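Local coordinates for protein RTX toxin (Vibrio vulnificus CMCP6, PDB 6A7H) that probably cleaves and so inactivates the small GTPases Ras and Rap1 as the Ras/Rap1-specific endopeptidase portion of a secreted bacterial toxin, at residues Arg271-Thr276 / Asp458-Lys463; Asn283-Ala288 / Ala296-Asp301. All coordinates share one frame; numbering follows the deposited sequence.

Contacts 1 and 2 lie in the same region of the fold, within the range of the Pasteurella multocida toxin C2-like family, their centres 12 Å apart; segment 271-276 runs into helix 275-287, which also carries contact 2. Contact 1 is the more buried: at the end of the preceding helix 266-273 a tyrosine ring meets a proline and a backbone carbonyl, with a salt bridge beside it. Contact 2, nearer the far end of helix 275-287, joins it to the following helix 290-298 through aliphatic side chains, and its ion pair is exposed. The two meet where Leu462 CD1 lies 3.7 Å from Leu298 CD1, while Arg272 and Asp301 form a long, weak ion pair between them.

Contact 1 (Arg271-Thr276 / Asp458-Lys463); sequences RRYSGT and DLPALK
Tyr273 and Arg272, in the last turn of helix 266-273, face Asp458 and Pro460 at the junction between helix 453-457 and strand 461-464. Asp458 ends helix 453-457 in a Schellman motif, with positive phi. The tyrosine ring turns one face to Pro460, whose CD sits 3.9 Å from the ring centroid and 27° off the normal, a CH-pi contact displaced toward the ring's rim. CB of Arg272 lies over the opposite face, so the ring is sandwiched between its own helix neighbour and the proline. At its far end, Tyr273 OH donates to Asp458 O at 3.1 Å, approaching from above the carbonyl plane rather than along a lone pair; the hydroxyl also bonds Arg302. Leu459 O is bound by Trp269, a second tie between the same helix and this loop.

Arg272 reaches past the ring because its chain bends at chi3, which places the hydroxyl of Tyr273 over one guanidinium face. The carboxylate of Asp458 instead comes to the guanidinium edge, with the two planes 61° apart. This is a salt bridge whose hydrogen bond is weak, as its bent N-H...O angle of 133° indicates: Arg272 NH1 lies 3.2 Å from Asp458 OD2.

Contact 2 (Asn283-Ala288 / Ala296-Asp301); sequences NKLASA and AVLLDD
Val297 faces helix 275-287 and meets Lys284 and Leu285 of that helix and Ala288 just beyond its end. The apolar contacts divide between its two methyl branches. With CG1 anti to the backbone N (chi1 165°), that methyl lies against the start of Leu285, 4.2 Å from Leu285 CA, while CG2 meets Ala288 CB at 4.2 Å and the aliphatic part of Lys284, with Lys284 CE 3.9 Å away. Leu285 brings its own contribution from the end of its side chain: Leu285 CD1 is 4.2 Å from Leu298 CG, and the two leucines cross at a slant. These separations describe ordinary van der Waals packing. On the inner side, Leu285 also touches Val472, and Leu298 packs on Leu305 and Phe470, so the pair of helices rests on strands 304-309 and 470-473.

The charged interaction lies at the exposed margin. Lys284 extends over Val297 and bends at chi3 (88°), bringing NZ within 3.5 Å of Asp300 OD2; the side chains meet at roughly a right angle. At that separation the salt bridge is a long one, and its exposed setting suggests a modest electrostatic contribution.

The two segments share no hydrogen bond, though each has its own. Ser287 OG donates to Lys284 O at 2.8 Å, from 42° outside the carbonyl plane, adding a side-chain bond to the last turn of helix 275-287. Beyond Leu298, the backbone bond from Asp300 N to Val297 O is weak.

With CA atoms of Leu285 and Val297 6.3 Å apart and so few residues between the segments, the arrangement is an alpha-alpha hairpin of two consecutive helices, 275-287 and 290-298, the second of which runs on toward strand 304-309, the first along the chain of the four-stranded parallel sheet.

Contact 1 (Arg271-Thr276 / Asp458-Lys463)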
loop_
_atom_site.group_PDB
_atom_site.type_symbol
_atom_site.label_atom_id
_atom_site.label_comp_id
_atom_site.label_asym_id
_atom_site.label_seq_id
_atom_site.Cartn_x
_atom_site.Cartn_y
_atom_site.Cartn_z
ATOM N N ARG A 271 14.221 -0.222 -28.290
ATOM C CA ARG A 271 15.319 0.122 -29.206
ATOM C C ARG A 271 16.701 -0.065 -28.560
ATOM O O ARG A 271 17.599 -0.636 -29.177
ATOM C CB ARG A 271 15.194 1.564 -29.703
ATOM C CG ARG A 271 14.100 1.773 -30.734
ATOM C CD ARG A 271 13.914 3.254 -31.067
ATOM N NE ARG A 271 15.135 3.858 -31.595
ATOM C CZ ARG A 271 15.551 3.730 -32.856
ATOM N NH1 ARG A 271 14.849 3.012 -33.723
ATOM N NH2 ARG A 271 16.674 4.318 -33.253
ATOM N N ARG A 272 16.862 0.430 -27.328
ATOM C CA ARG A 272 18.138 0.358 -26.615
ATOM C C ARG A 272 18.463 -1.054 -26.137
ATOM O O ARG A 272 19.613 -1.473 -26.204
ATOM C CB ARG A 272 18.151 1.290 -25.394
ATOM C CG ARG A 272 18.241 2.770 -25.675
ATOM C CD ARG A 272 18.595 3.535 -24.390
ATOM N NE ARG A 272 20.036 3.560 -24.108
ATOM C CZ ARG A 272 20.586 4.097 -23.016
ATOM N NH1 ARG A 272 19.825 4.647 -22.075
ATOM N NH2 ARG A 272 21.901 4.075 -22.856
ATOM N N TYR A 273 17.459 -1.783 -25.649
ATOM C CA TYR A 273 17.727 -3.024 -24.917
ATOM C C TYR A 273 17.100 -4.301 -25.485
ATOM O O TYR A 273 17.149 -5.349 -24.843
ATOM C CB TYR A 273 17.288 -2.839 -23.461
ATOM C CG TYR A 273 17.976 -1.648 -22.828
ATOM C CD1 TYR A 273 19.368 -1.584 -22.755
ATOM C CD2 TYR A 273 17.242 -0.583 -22.321
ATOM C CE1 TYR A 273 20.007 -0.495 -22.191
ATOM C CE2 TYR A 273 17.870 0.507 -21.755
ATOM C CZ TYR A 273 19.248 0.548 -21.695
ATOM O OH TYR A 273 19.859 1.634 -21.128
ATOM N N SER A 274 16.513 -4.214 -26.675
ATOM C CA SER A 274 16.021 -5.395 -27.392
ATOM C C SER A 274 16.620 -5.420 -28.780
ATOM O O SER A 274 17.088 -4.399 -29.281
ATOM C CB SER A 274 14.490 -5.407 -27.508
ATOM O OG SER A 274 13.869 -5.401 -26.241
ATOM N N GLY A 275 16.581 -6.584 -29.411
ATOM C CA GLY A 275 17.059 -6.713 -30.772
ATOM C C GLY A 275 18.490 -6.240 -30.910
ATOM O O GLY A 275 19.375 -6.667 -30.162
ATOM N N THR A 276 18.702 -5.335 -31.858
ATOM C CA THR A 276 20.034 -4.853 -32.198
ATOM C C THR A 276 20.720 -4.164 -31.015
ATOM O O THR A 276 21.896 -4.398 -30.745
ATOM C CB THR A 276 19.963 -3.896 -33.384
ATOM O OG1 THR A 276 19.343 -4.572 -34.480
ATOM C CG2 THR A 276 21.356 -3.448 -33.802
ATOM N N ASP A 458 14.761 3.272 -17.410
ATOM C CA ASP A 458 15.527 3.242 -18.662
ATOM C C ASP A 458 16.824 2.413 -18.534
ATOM O O ASP A 458 17.894 2.819 -18.997
ATOM C CB ASP A 458 15.833 4.677 -19.129
ATOM C CG ASP A 458 16.355 4.739 -20.573
ATOM O OD1 ASP A 458 16.096 3.802 -21.359
ATOM O OD2 ASP A 458 17.020 5.734 -20.926
ATOM N N LEU A 459 16.721 1.246 -17.906
ATOM C CA LEU A 459 17.885 0.388 -17.702
ATOM C C LEU A 459 17.626 -1.065 -18.096
ATOM O O LEU A 459 16.486 -1.528 -18.064
ATOM C CB LEU A 459 18.333 0.451 -16.242
ATOM C CG LEU A 459 18.847 1.797 -15.725
ATOM C CD1 LEU A 459 19.215 1.677 -14.239
ATOM C CD2 LEU A 459 20.031 2.271 -16.544
ATOM N N PRO A 460 18.694 -1.795 -18.469
ATOM C CA PRO A 460 18.562 -3.232 -18.733
ATOM C C PRO A 460 18.525 -4.032 -17.433
ATOM O O PRO A 460 18.980 -3.553 -16.397
ATOM C CB PRO A 460 19.818 -3.547 -19.543
ATOM C CG PRO A 460 20.835 -2.594 -18.995
ATOM C CD PRO A 460 20.072 -1.320 -18.686
ATOM N N ALA A 461 17.974 -5.235 -17.471
ATOM C CA ALA A 461 18.003 -6.099 -16.296
ATOM C C ALA A 461 19.246 -6.976 -16.372
ATOM O O ALA A 461 19.526 -7.562 -17.422
ATOM C CB ALA A 461 16.737 -6.953 -16.210
ATOM N N LEU A 462 19.977 -7.070 -15.270
ATOM C CA LEU A 462 21.257 -7.777 -15.258
ATOM C C LEU A 462 21.308 -9.004 -14.336
ATOM O O LEU A 462 20.518 -9.157 -13.395
ATOM C CB LEU A 462 22.381 -6.817 -14.854
ATOM C CG LEU A 462 22.540 -5.536 -15.673
ATOM C CD1 LEU A 462 23.596 -4.617 -15.057
ATOM C CD2 LEU A 462 22.893 -5.883 -17.107
ATOM N N LYS A 463 22.280 -9.862 -14.614
ATOM C CA LYS A 463 22.541 -11.050 -13.830
ATOM C C LYS A 463 24.038 -11.110 -13.578
ATOM O O LYS A 463 24.828 -10.859 -14.482
ATOM C CB LYS A 463 22.043 -12.289 -14.580
ATOM C CG LYS A 463 22.280 -13.634 -13.907
ATOM C CD LYS A 463 21.646 -14.743 -14.747
ATOM C CE LYS A 463 21.375 -16.014 -13.941
ATOM N NZ LYS A 463 22.486 -17.002 -14.020
#

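Contact 2 (Asn283-Ala288 / Ala296-Asp301)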
loop_
_atom_site.group_PDB
_atom_site.type_symbol
_atom_site.label_atom_id
_atom_site.label_comp_id
_atom_site.label_asym_id
_atom_site.label_seq_id
_atom_site.Cartn_x
_atom_site.Cartn_y
_atom_site.Cartn_z
ATOM N N ASN A 283 27.526 -7.586 -26.819
ATOM C CA ASN A 283 28.850 -7.685 -27.423
ATOM C C ASN A 283 29.876 -6.780 -26.756
ATOM O O ASN A 283 30.988 -7.209 -26.481
ATOM C CB ASN A 283 28.779 -7.376 -28.916
ATOM C CG ASN A 283 28.650 -8.623 -29.757
ATOM O OD1 ASN A 283 28.057 -9.617 -29.330
ATOM N ND2 ASN A 283 29.205 -8.582 -30.960
ATOM N N LYS A 284 29.504 -5.533 -26.489
ATOM C CA LYS A 284 30.419 -4.609 -25.829
ATOM C C LYS A 284 30.753 -5.104 -24.425
ATOM O O LYS A 284 31.887 -4.963 -23.949
ATOM C CB LYS A 284 29.825 -3.204 -25.769
ATOM C CG LYS A 284 30.726 -2.146 -26.384
ATOM C CD LYS A 284 30.283 -0.729 -26.035
ATOM C CE LYS A 284 30.914 -0.274 -24.721
ATOM N NZ LYS A 284 30.546 1.125 -24.346
ATOM N N LEU A 285 29.766 -5.719 -23.783
ATOM C CA LEU A 285 29.935 -6.260 -22.442
ATOM C C LEU A 285 30.921 -7.426 -22.412
ATOM O O LEU A 285 31.817 -7.471 -21.567
ATOM C CB LEU A 285 28.577 -6.696 -21.880
ATOM C CG LEU A 285 28.545 -7.124 -20.418
ATOM C CD1 LEU A 285 29.245 -6.077 -19.567
ATOM C CD2 LEU A 285 27.108 -7.328 -19.951
ATOM N N ALA A 286 30.763 -8.353 -23.351
ATOM C CA ALA A 286 31.560 -9.572 -23.374
ATOM C C ALA A 286 33.029 -9.310 -23.709
ATOM O O ALA A 286 33.908 -10.081 -23.318
ATOM C CB ALA A 286 30.968 -10.560 -24.364
ATOM N N SER A 287 33.292 -8.227 -24.432
ATOM C CA SER A 287 34.658 -7.876 -24.809
ATOM C C SER A 287 35.422 -7.249 -23.645
ATOM O O SER A 287 36.647 -7.327 -23.586
ATOM C CB SER A 287 34.654 -6.928 -26.003
ATOM O OG SER A 287 34.003 -5.718 -25.668
ATOM N N ALA A 288 34.699 -6.620 -22.724
ATOM C CA ALA A 288 35.308 -6.069 -21.515
ATOM C C ALA A 288 35.823 -7.202 -20.635
ATOM O O ALA A 288 35.263 -8.301 -20.641
ATOM C CB ALA A 288 34.315 -5.210 -20.753
ATOM N N ALA A 296 32.164 -0.256 -16.158
ATOM C CA ALA A 296 32.288 0.925 -17.007
ATOM C C ALA A 296 31.373 0.854 -18.234
ATOM O O ALA A 296 30.848 1.877 -18.676
ATOM C CB ALA A 296 33.716 1.104 -17.432
ATOM N N VAL A 297 31.180 -0.348 -18.775
ATOM C CA VAL A 297 30.246 -0.550 -19.883
ATOM C C VAL A 297 28.797 -0.386 -19.431
ATOM O O VAL A 297 27.991 0.289 -20.077
ATOM C CB VAL A 297 30.412 -1.947 -20.515
ATOM C CG1 VAL A 297 29.211 -2.299 -21.421
ATOM C CG2 VAL A 297 31.709 -2.017 -21.287
ATOM N N LEU A 298 28.472 -1.006 -18.307
ATOM C CA LEU A 298 27.101 -0.997 -17.833
ATOM C C LEU A 298 26.662 0.393 -17.370
ATOM O O LEU A 298 25.510 0.763 -17.539
ATOM C CB LEU A 298 26.948 -2.017 -16.718
ATOM C CG LEU A 298 27.055 -3.466 -17.171
ATOM C CD1 LEU A 298 27.165 -4.376 -15.962
ATOM C CD2 LEU A 298 25.839 -3.824 -18.012
ATOM N N LEU A 299 27.594 1.172 -16.828
ATOM C CA LEU A 299 27.274 2.490 -16.286
ATOM C C LEU A 299 27.534 3.616 -17.285
ATOM O O LEU A 299 27.267 4.788 -17.003
ATOM C CB LEU A 299 28.073 2.744 -15.003
ATOM C CG LEU A 299 27.683 1.901 -13.782
ATOM C CD1 LEU A 299 28.755 2.034 -12.705
ATOM C CD2 LEU A 299 26.305 2.281 -13.222
ATOM N N ASP A 300 28.060 3.262 -18.451
ATOM C CA ASP A 300 28.317 4.240 -19.505
ATOM C C ASP A 300 27.020 4.901 -19.978
ATOM O O ASP A 300 26.210 4.250 -20.639
ATOM C CB ASP A 300 29.026 3.558 -20.679
ATOM C CG ASP A 300 29.238 4.487 -21.864
ATOM O OD1 ASP A 300 29.499 5.689 -21.656
ATOM O OD2 ASP A 300 29.139 4.007 -23.012
ATOM N N ASP A 301 26.826 6.176 -19.634
ATOM C CA ASP A 301 25.620 6.924 -20.017
ATOM C C ASP A 301 24.357 6.250 -19.437
ATOM O O ASP A 301 23.303 6.208 -20.071
ATOM C CB ASP A 301 25.551 7.054 -21.559
ATOM C CG ASP A 301 24.399 7.938 -22.054
ATOM O OD1 ASP A 301 24.412 9.159 -21.787
ATOM O OD2 ASP A 301 23.498 7.410 -22.743
#